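Local coordinates for protein esterase (Sinorhizobium meliloti 1021, PDB 4TX1) that is a carbohydrate acetylesterase of the SGNH-hydrolase family, probably cleaving ester bonds with a serine hydrolase mechanism, at residues S101-A112 / M160-L171; M13-D21 / G78-H89. One frame throughout, in Å; residues are numbered along the deposited sequence.

Contact 1. Residues S101-A112 / M160-L171; sequences SNDMKPIIHGTA and MFAGGVEQSAML
Lys-105 lies across one face of the Phe-161 ring, its CG 4.0 Å from the ring centroid in a CH-pi contact, and its extended chain carries CE on to Phe-161 CZ. The same ring meets the backbone with its edge: Ser-101 O sits in the ring plane, 3.4 Å from CE1 of Phe-161. Further along, the lysine chain crosses the bent side chain of Met-160, CD lying 3.9 Å from Met-160 SD, while the Met-160 carbonyl faces Pro-106 CD and is joined to Ile-107 N by a bridging water. Residues 101-112 belong to the loop after strand 94-98 of the SGNH-hydrolase fold, where the Gly-Ser-Asn-Asp sequence is the family's block III; its asparagine commonly contributes to the oxyanion hole, a role consistent with Asn-102, whose ND2 is hydrogen-bonded to Arg-63 O. Met-104, bent at chi2 and chi3, lays its SD 3.5 Å from Ser-168 N and its CE against Leu-171 CD2. Gln-167 CG rests 3.2 Å from Gly-110 O, and the bend at chi2 (-71°) turns the amide toward Ala-112 at the start of helix 112-127. There OE1 accepts the N-H of Ala-112 in the carbonyl plane, 2.8 Å away and nearly straight at 169°. The methyl of Ala-112 packs 3.7 Å from Met-170 CB.

Contact 2. Residues M13-D21 / G78-H89; sequences MKTVLCYGD and GARVLPTVLHTH
Tyr-19 and Gly-78 make the direct hydrogen bond of this contact: the phenol OH donates to Gly-78 O at 2.7 Å, in the carbonyl plane and on a lone pair. Gly-78 O also takes a weak bond from Leu-82 N within the helix. At the far end a water links the two segments, donating to His-89 O and held only weakly by Thr-15 OG1. The CH-pi contact is a centred one: Leu-82 CD1 stands 3.7 Å from the centroid of the Tyr-19 ring, 4° off its normal. A chi1 of -164° sets the ring CG anti to the backbone N and carries the phenol to the first turn of the helix. Strand 14-20 belongs to the parallel sheet of the SGNH-hydrolase alpha/beta fold, and helix 78-89 lies on one of its faces, running nearly antiparallel to the strand at 158° with the axes 10.3 Å apart. Apolar contacts fill the space between. Leu-17 spreads its methyls over the helix, CD1 lying 3.9 Å from Val-85 CG1. Its CD2 is 3.9 Å from Leu-86 CD2. Leu-17 CD1 also approaches CD2 of His-89, whose NE2 is hydrogen-bonded to Glu-58 of the adjoining strand. Val-85 sends its other methyl, CG2, to Tyr-19 CE1 at 4.1 Å. A phenylalanine in place of Tyr-19 would probably keep the ring under Leu-82 but leave Gly-78 O without its phenolic donor, and the first turn would lose its hydrogen bond to the strand.

Contact 2 is the core one: an inner strand of the parallel sheet meets a helix laid on its face, and the chemistry is mostly methyls against the rings of Tyr-19 and His-89, with one phenol hydrogen bond. Contact 1, partly buried, joins a loop to a segment built round the short helix 164-168 and uses more backbone carbonyls, a lysine chain and methionine sulfurs. The two share no secondary-structure element, and their centres lie about 24 Å apart on opposite sides of the chain's centre. They nevertheless touch where strand 14-20 ends, Asn-102 ND2 packing 3.5 Å from Asp-21 CB, next to the probable catalytic Ser-22. Other subunits approach both: Met-160 packs on Phe-113 of a second subunit, His-89 on Ala-57 of a fourth.

Contact 1. Residues S101-A112 / M160-L171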
loop_
_atom_site.group_PDB
_atom_site.type_symbol
_atom_site.label_atom_id
_atom_site.label_comp_id
_atom_site.label_asym_id
_atom_site.label_seq_id
_atom_site.Cartn_x
_atom_site.Cartn_y
_atom_site.Cartn_z
ATOM N N SER A 101 23.009 9.294 1.959
ATOM C CA SER A 101 22.988 10.711 1.604
ATOM C C SER A 101 21.585 11.302 1.633
ATOM O O SER A 101 21.375 12.372 2.176
ATOM C CB SER A 101 23.643 10.911 0.230
ATOM O OG SER A 101 25.048 10.568 0.246
ATOM N N ASN A 102 20.573 10.525 1.167
ATOM C CA ASN A 102 19.227 11.072 1.159
ATOM C C ASN A 102 18.572 11.086 2.518
ATOM O O ASN A 102 17.693 11.878 2.785
ATOM C CB ASN A 102 18.374 10.357 0.107
ATOM C CG ASN A 102 18.837 10.650 -1.299
ATOM O OD1 ASN A 102 18.818 11.813 -1.689
ATOM N ND2 ASN A 102 19.283 9.670 -2.039
ATOM N N ASP A 103 19.070 10.212 3.368
ATOM C CA ASP A 103 18.642 10.183 4.764
ATOM C C ASP A 103 19.059 11.478 5.508
ATOM O O ASP A 103 18.480 11.828 6.550
ATOM C CB ASP A 103 19.195 9.008 5.551
ATOM C CG ASP A 103 18.608 7.668 5.158
ATOM O OD1 ASP A 103 18.710 7.352 3.921
ATOM O OD2 ASP A 103 18.206 6.823 6.036
ATOM N N MET A 104 20.028 12.227 4.928
ATOM C CA MET A 104 20.431 13.505 5.549
ATOM C C MET A 104 19.478 14.663 5.328
ATOM O O MET A 104 19.601 15.713 5.962
ATOM C CB MET A 104 21.851 13.860 4.998
ATOM C CG MET A 104 22.901 12.798 5.164
ATOM S SD MET A 104 23.260 12.452 6.940
ATOM C CE MET A 104 22.238 11.050 7.343
ATOM N N LYS A 105 18.472 14.469 4.461
ATOM C CA LYS A 105 17.413 15.416 4.270
ATOM C C LYS A 105 16.503 15.491 5.441
ATOM O O LYS A 105 15.957 14.472 5.872
ATOM C CB LYS A 105 16.533 14.971 3.064
ATOM C CG LYS A 105 17.275 14.918 1.739
ATOM C CD LYS A 105 16.328 14.316 0.698
ATOM C CE LYS A 105 16.948 14.277 -0.679
ATOM N NZ LYS A 105 16.077 13.627 -1.761
ATOM N N PRO A 106 16.269 16.696 5.979
ATOM C CA PRO A 106 15.288 16.839 7.070
ATOM C C PRO A 106 13.929 16.247 6.834
ATOM O O PRO A 106 13.331 15.683 7.758
ATOM C CB PRO A 106 15.189 18.371 7.220
ATOM C CG PRO A 106 16.598 18.855 6.895
ATOM C CD PRO A 106 17.088 17.933 5.809
ATOM N N ILE A 107 13.425 16.342 5.638
ATOM C CA ILE A 107 12.127 15.780 5.317
ATOM C C ILE A 107 12.178 14.259 5.507
ATOM O O ILE A 107 11.100 13.704 5.767
ATOM C CB ILE A 107 11.546 16.122 3.946
ATOM C CG1 ILE A 107 12.434 15.661 2.797
ATOM C CG2 ILE A 107 11.302 17.692 3.858
ATOM C CD1 ILE A 107 11.755 15.621 1.375
ATOM N N ILE A 108 13.352 13.613 5.390
ATOM C CA ILE A 108 13.431 12.152 5.544
ATOM C C ILE A 108 13.626 11.799 6.996
ATOM O O ILE A 108 12.848 11.025 7.586
ATOM C CB ILE A 108 14.464 11.529 4.583
ATOM C CG1 ILE A 108 14.187 11.919 3.124
ATOM C CG2 ILE A 108 14.581 10.020 4.863
ATOM C CD1 ILE A 108 12.824 11.436 2.567
ATOM N N HIS A 109 14.658 12.385 7.598
ATOM C CA HIS A 109 14.782 12.514 9.043
ATOM C C HIS A 109 16.037 13.290 9.397
ATOM O O HIS A 109 16.070 13.911 10.493
ATOM C CB HIS A 109 14.800 11.134 9.755
ATOM C CG HIS A 109 15.869 10.192 9.265
ATOM N ND1 HIS A 109 15.663 9.165 8.353
ATOM C CD2 HIS A 109 17.176 10.178 9.545
ATOM C CE1 HIS A 109 16.816 8.565 8.094
ATOM N NE2 HIS A 109 17.746 9.160 8.814
ATOM N N GLY A 110 17.074 13.220 8.573
ATOM C CA GLY A 110 18.256 14.056 8.689
ATOM C C GLY A 110 19.325 13.547 9.630
ATOM O O GLY A 110 20.288 14.271 9.916
ATOM N N THR A 111 19.193 12.323 10.121
ATOM C CA THR A 111 20.094 11.813 11.145
ATOM C C THR A 111 20.998 10.660 10.688
ATOM O O THR A 111 20.572 9.703 10.059
ATOM C CB THR A 111 19.355 11.391 12.451
ATOM O OG1 THR A 111 18.491 10.243 12.207
ATOM C CG2 THR A 111 18.419 12.534 13.024
ATOM N N ALA A 112 22.292 10.727 11.063
ATOM C CA ALA A 112 23.168 9.618 10.831
ATOM C C ALA A 112 22.638 8.332 11.473
ATOM O O ALA A 112 22.774 7.231 10.914
ATOM C CB ALA A 112 24.605 9.914 11.317
ATOM N N MET A 160 17.488 21.636 1.076
ATOM C CA MET A 160 17.050 20.187 0.982
ATOM C C MET A 160 17.854 19.327 1.958
ATOM O O MET A 160 17.322 18.407 2.543
ATOM C CB MET A 160 17.209 19.660 -0.413
ATOM C CG MET A 160 16.944 18.182 -0.575
ATOM S SD MET A 160 15.159 17.855 -0.322
ATOM C CE MET A 160 14.747 17.727 -2.030
ATOM N N PHE A 161 19.139 19.639 2.140
ATOM C CA PHE A 161 20.050 18.862 2.949
ATOM C C PHE A 161 20.557 19.666 4.128
ATOM O O PHE A 161 21.625 19.332 4.691
ATOM C CB PHE A 161 21.248 18.373 2.091
ATOM C CG PHE A 161 20.888 17.398 1.002
ATOM C CD1 PHE A 161 20.881 15.998 1.272
ATOM C CD2 PHE A 161 20.555 17.821 -0.289
ATOM C CE1 PHE A 161 20.586 15.076 0.288
ATOM C CE2 PHE A 161 20.254 16.856 -1.257
ATOM C CZ PHE A 161 20.279 15.496 -0.954
ATOM N N ALA A 162 19.735 20.588 4.625
ATOM C CA ALA A 162 20.122 21.404 5.780
ATOM C C ALA A 162 20.552 20.538 6.975
ATOM O O ALA A 162 19.855 19.595 7.409
ATOM C CB ALA A 162 18.972 22.368 6.147
ATOM N N GLY A 163 21.713 20.807 7.537
ATOM C CA GLY A 163 22.246 19.988 8.686
ATOM C C GLY A 163 23.069 18.773 8.266
ATOM O O GLY A 163 23.730 18.097 9.074
ATOM N N GLY A 164 23.037 18.456 6.988
ATOM C CA GLY A 164 23.612 17.218 6.454
ATOM C C GLY A 164 25.099 17.142 6.447
ATOM O O GLY A 164 25.674 16.081 6.401
ATOM N N VAL A 165 25.786 18.307 6.400
ATOM C CA VAL A 165 27.258 18.204 6.403
ATOM C C VAL A 165 27.717 17.607 7.742
ATOM O O VAL A 165 28.505 16.647 7.778
ATOM C CB VAL A 165 27.870 19.598 6.192
ATOM C CG1 VAL A 165 29.394 19.579 6.456
ATOM C CG2 VAL A 165 27.584 20.040 4.761
ATOM N N GLU A 166 27.189 18.145 8.819
ATOM C CA GLU A 166 27.582 17.634 10.114
ATOM C C GLU A 166 27.129 16.185 10.363
ATOM O O GLU A 166 27.874 15.367 10.886
ATOM C CB GLU A 166 27.041 18.555 11.158
ATOM C CG GLU A 166 27.614 19.970 11.042
ATOM C CD GLU A 166 26.853 20.961 10.102
ATOM O OE1 GLU A 166 25.947 20.649 9.209
ATOM O OE2 GLU A 166 27.213 22.161 10.271
ATOM N N GLN A 167 25.880 15.861 9.967
ATOM C CA GLN A 167 25.419 14.458 10.163
ATOM C C GLN A 167 26.114 13.457 9.271
ATOM O O GLN A 167 26.457 12.359 9.683
ATOM C CB GLN A 167 23.878 14.384 10.125
ATOM C CG GLN A 167 23.096 15.029 11.281
ATOM C CD GLN A 167 23.248 14.219 12.571
ATOM O OE1 GLN A 167 23.091 12.998 12.584
ATOM N NE2 GLN A 167 23.625 14.914 13.669
ATOM N N SER A 168 26.364 13.791 8.001
ATOM C CA SER A 168 26.914 12.844 7.127
ATOM C C SER A 168 28.321 12.465 7.506
ATOM O O SER A 168 28.784 11.411 7.149
ATOM C CB SER A 168 26.827 13.278 5.683
ATOM O OG SER A 168 27.701 14.398 5.422
ATOM N N ALA A 169 28.995 13.372 8.215
ATOM C CA ALA A 169 30.359 13.077 8.693
ATOM C C ALA A 169 30.361 11.930 9.668
ATOM O O ALA A 169 31.426 11.285 9.917
ATOM C CB ALA A 169 30.936 14.362 9.361
ATOM N N MET A 170 29.202 11.675 10.283
ATOM C CA MET A 170 29.075 10.580 11.274
ATOM C C MET A 170 28.782 9.232 10.658
ATOM O O MET A 170 28.802 8.204 11.356
ATOM C CB MET A 170 28.017 10.920 12.286
ATOM C CG MET A 170 28.312 12.169 13.096
ATOM S SD MET A 170 26.843 12.636 14.016
ATOM C CE MET A 170 27.017 14.397 14.315
ATOM N N LEU A 171 28.448 9.193 9.354
ATOM C CA LEU A 171 28.115 7.894 8.750
ATOM C C LEU A 171 29.248 6.880 8.713
ATOM O O LEU A 171 29.005 5.710 8.965
ATOM C CB LEU A 171 27.568 8.045 7.294
ATOM C CG LEU A 171 26.329 8.907 7.175
ATOM C CD1 LEU A 171 26.147 9.329 5.718
ATOM C CD2 LEU A 171 25.102 8.169 7.778
HETATM O O HOH W 1 14.702 18.171 3.596
#

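Contact 2. Residues M13-D21 / G78-H89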
loop_
_atom_site.group_PDB
_atom_site.type_symbol
_atom_site.label_atom_id
_atom_site.label_comp_id
_atom_site.label_asym_id
_atom_site.label_seq_id
_atom_site.Cartn_x
_atom_site.Cartn_y
_atom_site.Cartn_z
ATOM N N MET A 13 31.939 -17.756 -11.819
ATOM C CA MET A 13 31.578 -16.306 -12.072
ATOM C C MET A 13 30.820 -15.773 -10.855
ATOM O O MET A 13 29.833 -16.348 -10.460
ATOM C CB MET A 13 30.714 -16.224 -13.317
ATOM C CG MET A 13 29.812 -15.003 -13.458
ATOM S SD MET A 13 30.573 -13.743 -14.466
ATOM C CE MET A 13 30.318 -14.362 -16.128
ATOM N N LYS A 14 31.342 -14.735 -10.221
ATOM C CA LYS A 14 30.708 -14.162 -9.034
ATOM C C LYS A 14 29.725 -13.062 -9.507
ATOM O O LYS A 14 29.984 -12.373 -10.490
ATOM C CB LYS A 14 31.733 -13.499 -8.159
ATOM C CG LYS A 14 32.909 -14.373 -7.714
ATOM C CD LYS A 14 32.491 -15.533 -6.837
ATOM C CE LYS A 14 33.733 -16.439 -6.581
ATOM N NZ LYS A 14 33.498 -17.146 -5.312
ATOM N N THR A 15 28.629 -12.890 -8.784
ATOM C CA THR A 15 27.703 -11.832 -9.156
ATOM C C THR A 15 27.662 -10.859 -8.006
ATOM O O THR A 15 27.638 -11.256 -6.815
ATOM C CB THR A 15 26.299 -12.361 -9.397
ATOM O OG1 THR A 15 26.350 -13.347 -10.459
ATOM C CG2 THR A 15 25.329 -11.143 -9.859
ATOM N N VAL A 16 27.724 -9.582 -8.360
ATOM C CA VAL A 16 27.792 -8.514 -7.364
ATOM C C VAL A 16 26.650 -7.543 -7.644
ATOM O O VAL A 16 26.555 -7.025 -8.758
ATOM C CB VAL A 16 29.087 -7.670 -7.489
ATOM C CG1 VAL A 16 29.181 -6.573 -6.453
ATOM C CG2 VAL A 16 30.363 -8.573 -7.400
ATOM N N LEU A 17 25.813 -7.291 -6.640
ATOM C CA LEU A 17 24.766 -6.256 -6.745
ATOM C C LEU A 17 25.213 -5.010 -6.038
ATOM O O LEU A 17 25.601 -5.043 -4.845
ATOM C CB LEU A 17 23.423 -6.743 -6.147
ATOM C CG LEU A 17 22.266 -5.703 -6.021
ATOM C CD1 LEU A 17 21.726 -5.366 -7.401
ATOM C CD2 LEU A 17 21.222 -6.333 -5.080
ATOM N N CYS A 18 25.079 -3.893 -6.745
ATOM C CA CYS A 18 25.415 -2.573 -6.225
ATOM C C CYS A 18 24.131 -1.764 -6.026
ATOM O O CYS A 18 23.475 -1.380 -7.003
ATOM C CB CYS A 18 26.303 -1.794 -7.125
ATOM S SG CYS A 18 27.877 -2.678 -7.502
ATOM N N TYR A 19 23.748 -1.631 -4.785
ATOM C CA TYR A 19 22.455 -0.995 -4.409
ATOM C C TYR A 19 22.672 0.318 -3.818
ATOM O O TYR A 19 23.218 0.482 -2.700
ATOM C CB TYR A 19 21.715 -1.920 -3.445
ATOM C CG TYR A 19 20.216 -1.637 -3.242
ATOM C CD1 TYR A 19 19.314 -1.853 -4.290
ATOM C CD2 TYR A 19 19.721 -1.161 -2.047
ATOM C CE1 TYR A 19 17.943 -1.694 -4.117
ATOM C CE2 TYR A 19 18.333 -0.890 -1.891
ATOM C CZ TYR A 19 17.460 -1.208 -2.922
ATOM O OH TYR A 19 16.098 -1.040 -2.796
ATOM N N GLY A 20 22.237 1.371 -4.538
ATOM C CA GLY A 20 22.487 2.710 -4.071
ATOM C C GLY A 20 21.541 3.764 -4.638
ATOM O O GLY A 20 20.421 3.439 -5.063
ATOM N N ASP A 21 22.005 5.015 -4.602
ATOM C CA ASP A 21 21.224 6.202 -4.914
ATOM C C ASP A 21 21.837 6.902 -6.133
ATOM O O ASP A 21 22.404 6.229 -6.996
ATOM C CB ASP A 21 21.018 7.058 -3.691
ATOM C CG ASP A 21 22.345 7.570 -3.089
ATOM O OD1 ASP A 21 23.326 7.562 -3.847
ATOM O OD2 ASP A 21 22.369 7.848 -1.873
ATOM N N GLY A 78 14.391 2.352 0.233
ATOM C CA GLY A 78 15.313 1.301 -0.154
ATOM C C GLY A 78 14.882 -0.048 0.357
ATOM O O GLY A 78 15.025 -1.030 -0.328
ATOM N N ALA A 79 14.315 -0.084 1.543
ATOM C CA ALA A 79 13.941 -1.342 2.148
ATOM C C ALA A 79 12.725 -1.959 1.483
ATOM O O ALA A 79 12.651 -3.173 1.335
ATOM C CB ALA A 79 13.683 -1.131 3.621
ATOM N N ARG A 80 11.745 -1.165 1.087
ATOM C CA ARG A 80 10.547 -1.713 0.426
ATOM C C ARG A 80 10.858 -2.350 -0.914
ATOM O O ARG A 80 10.292 -3.360 -1.276
ATOM C CB ARG A 80 9.435 -0.641 0.284
ATOM C CG ARG A 80 8.152 -1.282 -0.314
ATOM C CD ARG A 80 6.954 -0.342 0.087
ATOM N NE ARG A 80 7.279 1.060 -0.238
ATOM C CZ ARG A 80 7.179 2.074 0.548
ATOM N NH1 ARG A 80 6.616 1.929 1.797
ATOM N NH2 ARG A 80 7.548 3.279 0.078
ATOM N N VAL A 81 11.788 -1.736 -1.652
ATOM C CA VAL A 81 12.201 -2.140 -2.963
ATOM C C VAL A 81 13.182 -3.318 -2.950
ATOM O O VAL A 81 13.237 -4.133 -3.889
ATOM C CB VAL A 81 12.637 -0.966 -3.805
ATOM C CG1 VAL A 81 13.263 -1.413 -5.153
ATOM C CG2 VAL A 81 11.447 -0.017 -4.000
ATOM N N LEU A 82 13.976 -3.406 -1.920
ATOM C CA LEU A 82 15.143 -4.307 -2.047
ATOM C C LEU A 82 14.799 -5.782 -2.288
ATOM O O LEU A 82 15.390 -6.389 -3.145
ATOM C CB LEU A 82 16.013 -4.194 -0.793
ATOM C CG LEU A 82 17.231 -5.119 -0.729
ATOM C CD1 LEU A 82 18.205 -4.799 -1.853
ATOM C CD2 LEU A 82 17.915 -5.015 0.625
ATOM N N PRO A 83 13.742 -6.352 -1.587
ATOM C CA PRO A 83 13.426 -7.749 -1.888
ATOM C C PRO A 83 13.202 -8.061 -3.354
ATOM O O PRO A 83 13.676 -9.080 -3.839
ATOM C CB PRO A 83 12.196 -8.027 -1.028
ATOM C CG PRO A 83 12.310 -7.093 0.116
ATOM C CD PRO A 83 12.866 -5.805 -0.538
ATOM N N THR A 84 12.487 -7.206 -4.071
ATOM C CA THR A 84 12.236 -7.366 -5.477
ATOM C C THR A 84 13.527 -7.302 -6.286
ATOM O O THR A 84 13.727 -8.147 -7.193
ATOM C CB THR A 84 11.300 -6.289 -5.969
ATOM O OG1 THR A 84 10.040 -6.447 -5.237
ATOM C CG2 THR A 84 11.043 -6.376 -7.470
ATOM N N VAL A 85 14.457 -6.429 -5.904
ATOM C CA VAL A 85 15.782 -6.361 -6.544
ATOM C C VAL A 85 16.638 -7.600 -6.278
ATOM O O VAL A 85 17.216 -8.210 -7.197
ATOM C CB VAL A 85 16.454 -5.066 -6.141
ATOM C CG1 VAL A 85 17.864 -4.933 -6.761
ATOM C CG2 VAL A 85 15.587 -3.903 -6.658
ATOM N N LEU A 86 16.621 -8.060 -5.029
ATOM C CA LEU A 86 17.380 -9.291 -4.683
ATOM C C LEU A 86 16.863 -10.475 -5.501
ATOM O O LEU A 86 17.585 -11.299 -6.060
ATOM C CB LEU A 86 17.224 -9.563 -3.223
ATOM C CG LEU A 86 17.894 -8.628 -2.234
ATOM C CD1 LEU A 86 17.514 -8.956 -0.790
ATOM C CD2 LEU A 86 19.454 -8.498 -2.358
ATOM N N HIS A 87 15.564 -10.540 -5.605
ATOM C CA HIS A 87 14.923 -11.645 -6.247
ATOM C C HIS A 87 15.177 -11.677 -7.748
ATOM O O HIS A 87 15.326 -12.741 -8.318
ATOM C CB HIS A 87 13.394 -11.654 -5.950
ATOM C CG HIS A 87 12.798 -13.030 -5.823
ATOM N ND1 HIS A 87 12.949 -13.834 -4.687
ATOM C CD2 HIS A 87 11.980 -13.689 -6.665
ATOM C CE1 HIS A 87 12.268 -14.957 -4.883
ATOM N NE2 HIS A 87 11.667 -14.900 -6.052
ATOM N N THR A 88 15.197 -10.508 -8.371
ATOM C CA THR A 88 15.471 -10.356 -9.780
ATOM C C THR A 88 16.888 -10.798 -10.123
ATOM O O THR A 88 17.170 -11.272 -11.241
ATOM C CB THR A 88 15.380 -8.837 -10.105
ATOM O OG1 THR A 88 13.997 -8.415 -9.909
ATOM C CG2 THR A 88 15.782 -8.591 -11.551
ATOM N N HIS A 89 17.816 -10.583 -9.228
ATOM C CA HIS A 89 19.243 -10.757 -9.591
ATOM C C HIS A 89 19.899 -11.980 -8.953
ATOM O O HIS A 89 21.099 -12.239 -9.229
ATOM C CB HIS A 89 20.006 -9.455 -9.309
ATOM C CG HIS A 89 19.583 -8.316 -10.172
ATOM N ND1 HIS A 89 19.592 -8.372 -11.550
ATOM C CD2 HIS A 89 19.027 -7.107 -9.845
ATOM C CE1 HIS A 89 19.094 -7.236 -12.035
ATOM N NE2 HIS A 89 18.737 -6.456 -11.015
HETATM O O HOH W 2 23.060 -14.071 -10.454
#